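Local coordinates for protein imidazolonepropionase (Unidentified, PDB 2Q09) that catalyses the hydrolytic opening of imidazolone-5-propanoate to N-formimidoyl-L-glutamate, the third step of histidine degradation, with a metal ion in its active site, at residues A22-L27 against G381-L386; G134-E139 against R398-E403; A255-A260 against A278-V283; A290-K295 against A323-L328. All coordinates share one frame; numbering follows the deposited sequence.

In the fold
All four contacts hold parts of one metal-dependent hydrolase chain together. Interactions 1 and 2 join distant parts of the sequence, and their segments alternate along the chain. Interactions 3 and 4 are local; they follow one another between the two halves of interaction 2. Interaction 3 joins successive helix-strand units of the TIM barrel, and interaction 4 lies near the iron site. The centres of interactions 1 and 3 are about 29 Å apart, those of 1 and 2 about 19 Å. Interactions 2 and 4 touch through Val135 CG2 and Leu328 CD2, at 3.8 Å. Interactions 1 and 2 thus bring distant chain segments together, while 3 and 4 tie neighbouring parts of the barrel.

Interaction 1. Residues A22-L27 against G381-L386; sequences ADYGLL and GHPAEL
Tyr24 carries its CG anti to the carbonyl carbon (chi1 -65°), while His382 carries CG anti to its backbone N (chi1 -168°); the two rings then meet, with Pro383 lying over a face of each. Pro383 CG sits over the centre of the Tyr24 ring, 3.5 Å from its centroid, in a CH-pi contact. The imidazole comes in differently. Its edge is directed toward the face of the tyrosine ring in an offset edge-to-face pair, with the planes at 90° and His382 CE1 3.7 Å from Tyr24 CE2. Further out, Tyr24 OH lies 3.3 Å from Ala384 CA. The imidazole is steadied within its own segment: Ala384 N donates to His382 ND1 at 2.9 Å, a capping bond in the turn that leads into helix 385-388. Leu26 adds a lesser touch, its CD1 meeting Pro383 CD tip to tip at 4.2 Å. An alanine in place of Tyr24 would probably leave Pro383 CG without its aromatic cover and open a gap beside His382. Tyr24 lies within a type II' turn from Ala22 to Gly25, closed by the bond from Gly25 N to Ala22 O. Its ring also packs on Pro343, Val344 and Met347 of helix 343-349. Leu26 and Pro383 both touch Leu63, so the contact lies between that helix and strand 63-73, linking the loop before strand 30-35 to the start of helix 385-388.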
loop_
_atom_site.group_PDB
_atom_site.type_symbol
_atom_site.label_atom_id
_atom_site.label_comp_id
_atom_site.label_asym_id
_atom_site.label_seq_id
_atom_site.Cartn_x
_atom_site.Cartn_y
_atom_site.Cartn_z
ATOM N N ALA A 22 -2.454 3.771 23.961
ATOM C CA ALA A 22 -1.903 5.052 23.537
ATOM C C ALA A 22 -0.577 4.938 22.791
ATOM O O ALA A 22 0.190 3.993 22.987
ATOM C CB ALA A 22 -1.734 5.968 24.739
ATOM N N ASP A 23 -0.329 5.921 21.932
ATOM C CA ASP A 23 0.894 5.990 21.147
ATOM C C ASP A 23 1.236 4.684 20.426
ATOM O O ASP A 23 0.472 4.217 19.576
ATOM C CB ASP A 23 2.058 6.427 22.041
ATOM C CG ASP A 23 1.762 7.719 22.785
ATOM O OD1 ASP A 23 1.228 8.658 22.165
ATOM O OD2 ASP A 23 2.068 7.798 23.992
ATOM N N TYR A 24 2.384 4.108 20.767
ATOM C CA TYR A 24 2.869 2.874 20.145
ATOM C C TYR A 24 2.381 1.606 20.829
ATOM O O TYR A 24 2.652 0.499 20.357
ATOM C CB TYR A 24 4.399 2.857 20.156
ATOM C CG TYR A 24 5.036 3.929 19.310
ATOM C CD1 TYR A 24 5.112 3.797 17.922
ATOM C CD2 TYR A 24 5.573 5.082 19.894
ATOM C CE1 TYR A 24 5.708 4.782 17.136
ATOM C CE2 TYR A 24 6.166 6.074 19.119
ATOM C CZ TYR A 24 6.231 5.914 17.741
ATOM O OH TYR A 24 6.820 6.879 16.963
ATOM N N GLY A 25 1.674 1.758 21.944
ATOM C CA GLY A 25 1.214 0.587 22.663
ATOM C C GLY A 25 2.404 -0.220 23.154
ATOM O O GLY A 25 2.364 -1.449 23.159
ATOM N N LEU A 26 3.471 0.474 23.555
ATOM C CA LEU A 26 4.684 -0.180 24.051
ATOM C C LEU A 26 4.438 -0.783 25.429
ATOM O O LEU A 26 3.780 -0.167 26.270
ATOM C CB LEU A 26 5.836 0.823 24.156
ATOM C CG LEU A 26 6.751 1.060 22.952
ATOM C CD1 LEU A 26 7.624 2.270 23.216
ATOM C CD2 LEU A 26 7.612 -0.183 22.700
ATOM N N LEU A 27 4.977 -1.978 25.654
ATOM C CA LEU A 27 4.819 -2.674 26.931
ATOM C C LEU A 27 6.177 -3.102 27.476
ATOM O O LEU A 27 7.202 -2.990 26.787
ATOM C CB LEU A 27 3.958 -3.923 26.751
ATOM C CG LEU A 27 2.619 -3.812 26.014
ATOM C CD1 LEU A 27 2.057 -5.210 25.820
ATOM C CD2 LEU A 27 1.639 -2.951 26.801
ATOM N N GLY A 381 16.530 1.133 19.282
ATOM C CA GLY A 381 15.849 1.225 20.560
ATOM C C GLY A 381 14.402 1.655 20.675
ATOM O O GLY A 381 13.665 1.116 21.499
ATOM N N HIS A 382 13.980 2.603 19.849
ATOM C CA HIS A 382 12.623 3.113 19.947
ATOM C C HIS A 382 11.939 3.143 18.573
ATOM O O HIS A 382 12.580 3.411 17.558
ATOM C CB HIS A 382 12.697 4.509 20.567
ATOM C CG HIS A 382 11.378 5.065 20.993
ATOM N ND1 HIS A 382 10.497 5.652 20.110
ATOM C CD2 HIS A 382 10.798 5.144 22.214
ATOM C CE1 HIS A 382 9.432 6.072 20.770
ATOM N NE2 HIS A 382 9.589 5.776 22.049
ATOM N N PRO A 383 10.624 2.858 18.524
ATOM C CA PRO A 383 9.897 2.860 17.253
ATOM C C PRO A 383 9.884 4.197 16.504
ATOM O O PRO A 383 9.717 4.226 15.281
ATOM C CB PRO A 383 8.499 2.385 17.655
ATOM C CG PRO A 383 8.367 2.878 19.066
ATOM C CD PRO A 383 9.723 2.532 19.641
ATOM N N ALA A 384 10.047 5.297 17.232
ATOM C CA ALA A 384 10.071 6.612 16.598
ATOM C C ALA A 384 11.178 6.650 15.543
ATOM O O ALA A 384 11.089 7.373 14.545
ATOM C CB ALA A 384 10.316 7.709 17.651
ATOM N N GLU A 385 12.226 5.862 15.764
ATOM C CA GLU A 385 13.344 5.837 14.834
ATOM C C GLU A 385 12.999 5.268 13.449
ATOM O O GLU A 385 13.693 5.548 12.469
ATOM C CB GLU A 385 14.521 5.054 15.429
ATOM C CG GLU A 385 15.700 4.990 14.472
ATOM C CD GLU A 385 17.016 4.670 15.150
ATOM O OE1 GLU A 385 18.026 4.585 14.428
ATOM O OE2 GLU A 385 17.052 4.509 16.391
ATOM N N LEU A 386 11.924 4.491 13.356
ATOM C CA LEU A 386 11.556 3.899 12.070
ATOM C C LEU A 386 11.156 4.941 11.025
ATOM O O LEU A 386 11.361 4.730 9.831
ATOM C CB LEU A 386 10.435 2.876 12.260
ATOM C CG LEU A 386 10.812 1.736 13.209
ATOM C CD1 LEU A 386 9.710 0.678 13.225
ATOM C CD2 LEU A 386 12.120 1.118 12.770
#

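Interaction 2. Residues G134-E139 against R398-E403; sequences GVTTVE and RVVNGE
Thr136 and Val400 mark the closest backbone approach, with CA atoms 6.6 Å apart, where strands 135-139 and 398-400 run in roughly the same direction at 38° and 8.4 Å between axes. This spacing is too wide for the two to pair as neighbours in a sheet. Strand 135-141 belongs to the TIM barrel, between strands 63-73 and 168-176. Strand 395-400 instead pairs with strands 375-378 and 403-404, so side chains bridge the gap. Thr136 CG2 meets Val400 CG2 at 3.6 Å, the two side chains sliding past each other in opposite directions. Arg398 spans the longer way. Its chain is extended from CG to NE, with CG anti to the backbone N (chi1 177°). One face of its guanidinium lies against Thr136 CG2, which is 3.9 Å from Arg398 NH2. The polar end is buried, and NH2 also bonds to Pro166 O, so it serves two backbone carbonyls. Leu376 of strand 375-378 touches both Thr136 and Arg398. The bond across the contact runs from Arg398 NH2 to Val135 O, 2.8 Å long and nearly straight at 174°, with the oxygen in the guanidinium plane.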
loop_
_atom_site.group_PDB
_atom_site.type_symbol
_atom_site.label_atom_id
_atom_site.label_comp_id
_atom_site.label_asym_id
_atom_site.label_seq_id
_atom_site.Cartn_x
_atom_site.Cartn_y
_atom_site.Cartn_z
ATOM N N GLY A 134 11.338 -4.162 6.274
ATOM C CA GLY A 134 10.385 -4.678 7.239
ATOM C C GLY A 134 8.961 -4.793 6.715
ATOM O O GLY A 134 8.042 -5.050 7.486
ATOM N N VAL A 135 8.760 -4.610 5.413
ATOM C CA VAL A 135 7.409 -4.716 4.857
ATOM C C VAL A 135 7.036 -6.195 4.728
ATOM O O VAL A 135 7.751 -6.966 4.090
ATOM C CB VAL A 135 7.310 -4.047 3.473
ATOM C CG1 VAL A 135 5.903 -4.242 2.900
ATOM C CG2 VAL A 135 7.614 -2.544 3.593
ATOM N N THR A 136 5.922 -6.588 5.338
ATOM C CA THR A 136 5.495 -7.984 5.300
ATOM C C THR A 136 4.228 -8.191 4.481
ATOM O O THR A 136 3.867 -9.323 4.161
ATOM C CB THR A 136 5.300 -8.530 6.725
ATOM O OG1 THR A 136 4.463 -7.637 7.468
ATOM C CG2 THR A 136 6.652 -8.660 7.420
ATOM N N THR A 137 3.552 -7.096 4.151
ATOM C CA THR A 137 2.355 -7.138 3.313
ATOM C C THR A 137 2.422 -5.938 2.377
ATOM O O THR A 137 2.595 -4.799 2.827
ATOM C CB THR A 137 1.043 -7.033 4.125
ATOM O OG1 THR A 137 0.884 -8.192 4.949
ATOM C CG2 THR A 137 -0.154 -6.924 3.178
ATOM N N VAL A 138 2.310 -6.188 1.079
ATOM C CA VAL A 138 2.353 -5.107 0.101
ATOM C C VAL A 138 1.174 -5.229 -0.858
ATOM O O VAL A 138 0.777 -6.331 -1.225
ATOM C CB VAL A 138 3.682 -5.124 -0.714
ATOM C CG1 VAL A 138 3.842 -6.460 -1.454
ATOM C CG2 VAL A 138 3.697 -3.976 -1.716
ATOM N N GLU A 139 0.599 -4.090 -1.231
ATOM C CA GLU A 139 -0.512 -4.057 -2.175
ATOM C C GLU A 139 0.077 -3.657 -3.528
ATOM O O GLU A 139 0.846 -2.689 -3.615
ATOM C CB GLU A 139 -1.549 -3.018 -1.746
ATOM C CG GLU A 139 -2.805 -2.987 -2.632
ATOM C CD GLU A 139 -2.856 -1.777 -3.559
ATOM O OE1 GLU A 139 -1.792 -1.171 -3.840
ATOM O OE2 GLU A 139 -3.969 -1.435 -4.017
ATOM N N ARG A 398 12.695 -11.146 10.954
ATOM C CA ARG A 398 11.512 -10.760 10.189
ATOM C C ARG A 398 10.629 -11.992 10.095
ATOM O O ARG A 398 10.919 -12.921 9.344
ATOM C CB ARG A 398 11.903 -10.271 8.785
ATOM C CG ARG A 398 10.714 -9.907 7.892
ATOM C CD ARG A 398 11.196 -9.326 6.553
ATOM N NE ARG A 398 10.082 -9.070 5.647
ATOM C CZ ARG A 398 9.468 -10.009 4.936
ATOM N NH1 ARG A 398 9.863 -11.278 5.009
ATOM N NH2 ARG A 398 8.445 -9.683 4.163
ATOM N N VAL A 399 9.547 -11.989 10.866
ATOM C CA VAL A 399 8.635 -13.118 10.921
ATOM C C VAL A 399 7.332 -12.892 10.173
ATOM O O VAL A 399 6.645 -11.890 10.382
ATOM C CB VAL A 399 8.314 -13.470 12.389
ATOM C CG1 VAL A 399 7.291 -14.598 12.449
ATOM C CG2 VAL A 399 9.584 -13.874 13.104
ATOM N N VAL A 400 7.002 -13.839 9.295
ATOM C CA VAL A 400 5.776 -13.779 8.515
ATOM C C VAL A 400 5.057 -15.116 8.690
ATOM O O VAL A 400 5.633 -16.178 8.446
ATOM C CB VAL A 400 6.083 -13.521 7.020
ATOM C CG1 VAL A 400 4.808 -13.557 6.207
ATOM C CG2 VAL A 400 6.779 -12.166 6.868
ATOM N N ASN A 401 3.805 -15.051 9.125
ATOM C CA ASN A 401 2.990 -16.233 9.373
ATOM C C ASN A 401 3.675 -17.165 10.367
ATOM O O ASN A 401 3.585 -18.388 10.260
ATOM C CB ASN A 401 2.701 -16.983 8.073
ATOM C CG ASN A 401 1.443 -17.833 8.165
ATOM O OD1 ASN A 401 1.491 -19.062 8.081
ATOM N ND2 ASN A 401 0.308 -17.173 8.355
ATOM N N GLY A 402 4.375 -16.570 11.326
ATOM C CA GLY A 402 5.057 -17.349 12.342
ATOM C C GLY A 402 6.398 -17.942 11.965
ATOM O O GLY A 402 7.004 -18.646 12.771
ATOM N N GLU A 403 6.887 -17.681 10.754
ATOM C CA GLU A 403 8.173 -18.244 10.356
ATOM C C GLU A 403 9.236 -17.200 10.047
ATOM O O GLU A 403 8.956 -16.182 9.417
ATOM C CB GLU A 403 8.001 -19.164 9.144
ATOM C CG GLU A 403 7.091 -20.343 9.407
ATOM C CD GLU A 403 7.550 -21.593 8.700
ATOM O OE1 GLU A 403 8.656 -22.078 9.016
ATOM O OE2 GLU A 403 6.808 -22.089 7.831
#

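Interaction 3. Residues A255-A260 against A278-V283; sequences AANFGA and AHRGVV
Arg280 NH1 has two partners at the end of helix 251-257: Asn257 O, by a weak bond, and a water. Asn257 O is 3.2 Å from Arg280 NH1 and lies at the edge of the guanidinium. NH1 donates to the water, and the same water donates to Asn257 OD1 at 2.7 Å. Asn257 thus meets this nitrogen twice, weakly through its backbone O and through the water from OD1. Ala256 O lies over one face of the guanidinium, 2.9 Å from Arg280 NH1, but the angle is too poor for a hydrogen bond. That oxygen accepts from Gly259 N instead. The arginine folds over the helix end because its chain is bent at chi2 and chi3 (-56° and -58°). Its CG passes 3.1 Å from Ala256 O.

Gly259 closes the helix in a Schellman motif, with Ala260 N bonded to Ala255 O at 2.9 Å. A CB on Gly259 would come close to Arg280 NH2. Deeper in, Val282 turns toward the first segment. Its CG2 is 3.5 Å from Ala260 O and 3.9 Å from Ala256 CA.

The contact joins successive units of the TIM barrel, where helices 251-257 and 271-280 end just before the parallel strands 262-265 and 283-286. Leu277 touches both Ala256 and Val282 and extends the apolar layer. Outside that layer, the positive charge of Arg280 lies against carbonyls at a helix C-terminus, where it would probably offset the negative end of the helix dipole.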
loop_
_atom_site.group_PDB
_atom_site.type_symbol
_atom_site.label_atom_id
_atom_site.label_comp_id
_atom_site.label_asym_id
_atom_site.label_seq_id
_atom_site.Cartn_x
_atom_site.Cartn_y
_atom_site.Cartn_z
ATOM N N ALA A 255 -16.935 7.033 -3.337
ATOM C CA ALA A 255 -16.241 5.863 -2.823
ATOM C C ALA A 255 -16.754 5.513 -1.432
ATOM O O ALA A 255 -16.978 4.341 -1.120
ATOM C CB ALA A 255 -14.734 6.124 -2.783
ATOM N N ALA A 256 -16.945 6.529 -0.597
ATOM C CA ALA A 256 -17.440 6.303 0.754
ATOM C C ALA A 256 -18.834 5.677 0.718
ATOM O O ALA A 256 -19.168 4.839 1.554
ATOM C CB ALA A 256 -17.472 7.618 1.534
ATOM N N ASN A 257 -19.650 6.082 -0.252
ATOM C CA ASN A 257 -21.001 5.544 -0.372
ATOM C C ASN A 257 -21.000 4.107 -0.866
ATOM O O ASN A 257 -21.991 3.395 -0.734
ATOM C CB ASN A 257 -21.844 6.408 -1.307
ATOM C CG ASN A 257 -22.151 7.769 -0.719
ATOM O OD1 ASN A 257 -22.341 7.906 0.490
ATOM N ND2 ASN A 257 -22.219 8.785 -1.570
ATOM N N PHE A 258 -19.876 3.685 -1.432
ATOM C CA PHE A 258 -19.724 2.329 -1.937
ATOM C C PHE A 258 -18.966 1.467 -0.935
ATOM O O PHE A 258 -18.643 0.315 -1.218
ATOM C CB PHE A 258 -18.985 2.349 -3.281
ATOM C CG PHE A 258 -19.900 2.354 -4.477
ATOM C CD1 PHE A 258 -20.457 1.169 -4.946
ATOM C CD2 PHE A 258 -20.216 3.543 -5.125
ATOM C CE1 PHE A 258 -21.318 1.166 -6.039
ATOM C CE2 PHE A 258 -21.080 3.552 -6.221
ATOM C CZ PHE A 258 -21.629 2.355 -6.680
ATOM N N GLY A 259 -18.684 2.031 0.237
ATOM C CA GLY A 259 -17.965 1.289 1.257
ATOM C C GLY A 259 -16.516 1.026 0.877
ATOM O O GLY A 259 -15.981 -0.051 1.148
ATOM N N ALA A 260 -15.880 2.007 0.248
ATOM C CA ALA A 260 -14.490 1.862 -0.167
ATOM C C ALA A 260 -13.602 1.550 1.030
ATOM O O ALA A 260 -13.850 2.019 2.139
ATOM C CB ALA A 260 -14.014 3.140 -0.840
ATOM N N ALA A 278 -15.425 9.731 7.522
ATOM C CA ALA A 278 -15.560 9.469 8.952
ATOM C C ALA A 278 -16.749 8.562 9.242
ATOM O O ALA A 278 -16.659 7.636 10.042
ATOM C CB ALA A 278 -15.718 10.786 9.713
ATOM N N HIS A 279 -17.858 8.834 8.567
ATOM C CA HIS A 279 -19.081 8.068 8.753
ATOM C C HIS A 279 -19.032 6.641 8.210
ATOM O O HIS A 279 -19.565 5.722 8.832
ATOM C CB HIS A 279 -20.247 8.814 8.108
ATOM C CG HIS A 279 -21.559 8.123 8.276
ATOM N ND1 HIS A 279 -22.152 7.945 9.510
ATOM C CD2 HIS A 279 -22.385 7.543 7.373
ATOM C CE1 HIS A 279 -23.286 7.285 9.357
ATOM N NE2 HIS A 279 -23.451 7.027 8.071
ATOM N N ARG A 280 -18.401 6.451 7.055
ATOM C CA ARG A 280 -18.317 5.128 6.443
ATOM C C ARG A 280 -17.056 4.355 6.829
ATOM O O ARG A 280 -16.787 3.284 6.296
ATOM C CB ARG A 280 -18.407 5.249 4.917
ATOM C CG ARG A 280 -19.708 5.870 4.406
ATOM C CD ARG A 280 -20.923 5.108 4.905
ATOM N NE ARG A 280 -20.898 3.703 4.507
ATOM C CZ ARG A 280 -21.323 3.241 3.337
ATOM N NH1 ARG A 280 -21.822 4.065 2.433
ATOM N NH2 ARG A 280 -21.238 1.949 3.066
ATOM N N GLY A 281 -16.285 4.907 7.758
ATOM C CA GLY A 281 -15.070 4.249 8.212
ATOM C C GLY A 281 -14.050 3.975 7.120
ATOM O O GLY A 281 -13.364 2.953 7.148
ATOM N N VAL A 282 -13.947 4.886 6.161
ATOM C CA VAL A 282 -13.002 4.740 5.064
ATOM C C VAL A 282 -11.631 5.235 5.532
ATOM O O VAL A 282 -11.540 6.189 6.304
ATOM C CB VAL A 282 -13.472 5.566 3.832
ATOM C CG1 VAL A 282 -12.491 5.420 2.683
ATOM C CG2 VAL A 282 -14.867 5.103 3.408
ATOM N N VAL A 283 -10.566 4.583 5.082
ATOM C CA VAL A 283 -9.226 5.008 5.465
ATOM C C VAL A 283 -8.714 6.018 4.443
ATOM O O VAL A 283 -8.927 5.857 3.236
ATOM C CB VAL A 283 -8.245 3.818 5.520
ATOM C CG1 VAL A 283 -6.827 4.316 5.782
ATOM C CG2 VAL A 283 -8.659 2.846 6.618
HETATM O O HOH W 1 -22.941 6.379 2.635
#

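Interaction 4. Residues A290-K295 against A323-L328; sequences AFYFLK and APIVSL
Phe293 offers a flat face, and Pro324 is the bump that rests on it. Pro324 CD stands over the ring, offset toward the rim, 3.7 Å from Phe293 CD2 and 18° off the ring normal as seen from the centroid. Pro324 CG lies over the far end, 3.9 Å from Phe293 CZ. With Phe293 CG anti to its backbone N (chi1 -157°), the two side chains cross at about a right angle. Nearer the backbone the fit is between small groups: Ala290 CB and Ala323 CB are 4.4 Å apart, and the CA atoms of these alanines approach to 4.9 Å. Ile325 CD1 meets Tyr292 CE2 at 4.0 Å, and these side chains cross likewise. Phe85 also meets the ring of Phe293. An alanine at Phe293 would probably leave a gap beneath Pro324 and take an aromatic partner from Phe85. Helix 288-293 follows barrel strand 283-286, and the partner loop follows strand 312-314. Ala290 touches Asp317, a ligand of the iron, and lies about 5 Å from the bound inhibitor at the nearest atoms. Asn319, Gly321 and Thr322, just before Ala323, line the inhibitor pocket. Such loops beyond the C-terminal strand ends carry the metal-centred active site of TIM-barrel amidohydrolases.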
loop_
_atom_site.group_PDB
_atom_site.type_symbol
_atom_site.label_atom_id
_atom_site.label_comp_id
_atom_site.label_asym_id
_atom_site.label_seq_id
_atom_site.Cartn_x
_atom_site.Cartn_y
_atom_site.Cartn_z
ATOM N N ALA A 290 4.666 11.088 -3.866
ATOM C CA ALA A 290 4.151 11.607 -5.131
ATOM C C ALA A 290 4.017 13.128 -5.011
ATOM O O ALA A 290 4.223 13.869 -5.977
ATOM C CB ALA A 290 2.784 10.978 -5.449
ATOM N N PHE A 291 3.653 13.580 -3.819
ATOM C CA PHE A 291 3.490 15.003 -3.541
ATOM C C PHE A 291 4.859 15.681 -3.718
ATOM O O PHE A 291 4.974 16.760 -4.320
ATOM C CB PHE A 291 2.999 15.175 -2.104
ATOM C CG PHE A 291 2.883 16.604 -1.662
ATOM C CD1 PHE A 291 1.747 17.346 -1.960
ATOM C CD2 PHE A 291 3.920 17.212 -0.966
ATOM C CE1 PHE A 291 1.643 18.675 -1.576
ATOM C CE2 PHE A 291 3.827 18.552 -0.570
ATOM C CZ PHE A 291 2.684 19.283 -0.879
ATOM N N TYR A 292 5.888 15.042 -3.171
ATOM C CA TYR A 292 7.265 15.530 -3.264
ATOM C C TYR A 292 7.761 15.610 -4.719
ATOM O O TYR A 292 8.163 16.671 -5.215
ATOM C CB TYR A 292 8.194 14.594 -2.472
ATOM C CG TYR A 292 9.612 14.521 -2.998
ATOM C CD1 TYR A 292 10.546 15.522 -2.703
ATOM C CD2 TYR A 292 10.011 13.465 -3.820
ATOM C CE1 TYR A 292 11.848 15.470 -3.219
ATOM C CE2 TYR A 292 11.303 13.404 -4.347
ATOM C CZ TYR A 292 12.213 14.402 -4.046
ATOM O OH TYR A 292 13.481 14.347 -4.578
ATOM N N PHE A 293 7.731 14.462 -5.390
ATOM C CA PHE A 293 8.226 14.356 -6.755
ATOM C C PHE A 293 7.503 15.231 -7.769
ATOM O O PHE A 293 8.133 15.779 -8.687
ATOM C CB PHE A 293 8.193 12.895 -7.205
ATOM C CG PHE A 293 9.138 12.594 -8.328
ATOM C CD1 PHE A 293 10.513 12.786 -8.170
ATOM C CD2 PHE A 293 8.659 12.118 -9.544
ATOM C CE1 PHE A 293 11.394 12.522 -9.215
ATOM C CE2 PHE A 293 9.529 11.850 -10.594
ATOM C CZ PHE A 293 10.904 12.048 -10.426
ATOM N N LEU A 294 6.190 15.374 -7.604
ATOM C CA LEU A 294 5.404 16.202 -8.517
ATOM C C LEU A 294 5.561 17.686 -8.171
ATOM O O LEU A 294 5.053 18.554 -8.883
ATOM C CB LEU A 294 3.926 15.806 -8.459
ATOM C CG LEU A 294 3.554 14.522 -9.210
ATOM C CD1 LEU A 294 2.120 14.113 -8.868
ATOM C CD2 LEU A 294 3.694 14.753 -10.708
ATOM N N LYS A 295 6.265 17.970 -7.075
ATOM C CA LYS A 295 6.492 19.346 -6.633
ATOM C C LYS A 295 5.177 20.084 -6.385
ATOM O O LYS A 295 5.041 21.278 -6.653
ATOM C CB LYS A 295 7.332 20.088 -7.674
ATOM C CG LYS A 295 8.689 19.415 -7.937
ATOM C CD LYS A 295 9.462 20.087 -9.066
ATOM C CE LYS A 295 8.787 19.877 -10.418
ATOM N NZ LYS A 295 9.570 20.487 -11.529
ATOM N N ALA A 323 6.365 8.604 -8.443
ATOM C CA ALA A 323 6.996 8.250 -7.177
ATOM C C ALA A 323 7.949 7.074 -7.366
ATOM O O ALA A 323 7.685 5.978 -6.891
ATOM C CB ALA A 323 5.932 7.909 -6.133
ATOM N N PRO A 324 9.073 7.303 -8.061
ATOM C CA PRO A 324 10.088 6.279 -8.337
ATOM C C PRO A 324 10.997 5.993 -7.161
ATOM O O PRO A 324 12.193 5.822 -7.346
ATOM C CB PRO A 324 10.853 6.871 -9.523
ATOM C CG PRO A 324 10.829 8.339 -9.198
ATOM C CD PRO A 324 9.394 8.557 -8.769
ATOM N N ILE A 325 10.425 5.937 -5.962
ATOM C CA ILE A 325 11.211 5.698 -4.762
ATOM C C ILE A 325 10.739 4.446 -4.039
ATOM O O ILE A 325 9.666 4.414 -3.445
ATOM C CB ILE A 325 11.140 6.927 -3.833
ATOM C CG1 ILE A 325 11.604 8.165 -4.614
ATOM C CG2 ILE A 325 12.019 6.719 -2.612
ATOM C CD1 ILE A 325 11.408 9.479 -3.895
ATOM N N VAL A 326 11.561 3.408 -4.098
ATOM C CA VAL A 326 11.234 2.134 -3.484
ATOM C C VAL A 326 11.635 2.106 -2.020
ATOM O O VAL A 326 12.640 1.505 -1.642
ATOM C CB VAL A 326 11.922 0.990 -4.228
ATOM C CG1 VAL A 326 11.482 -0.352 -3.648
ATOM C CG2 VAL A 326 11.566 1.069 -5.717
ATOM N N SER A 327 10.834 2.776 -1.205
ATOM C CA SER A 327 11.087 2.846 0.221
ATOM C C SER A 327 9.811 3.259 0.948
ATOM O O SER A 327 9.239 4.317 0.667
ATOM C CB SER A 327 12.185 3.872 0.514
ATOM O OG SER A 327 12.424 3.964 1.908
ATOM N N LEU A 328 9.355 2.424 1.873
ATOM C CA LEU A 328 8.166 2.759 2.644
ATOM C C LEU A 328 8.589 3.716 3.753
ATOM O O LEU A 328 7.892 4.677 4.067
ATOM C CB LEU A 328 7.533 1.514 3.273
ATOM C CG LEU A 328 6.379 1.817 4.241
ATOM C CD1 LEU A 328 5.258 2.540 3.497
ATOM C CD2 LEU A 328 5.858 0.521 4.857
#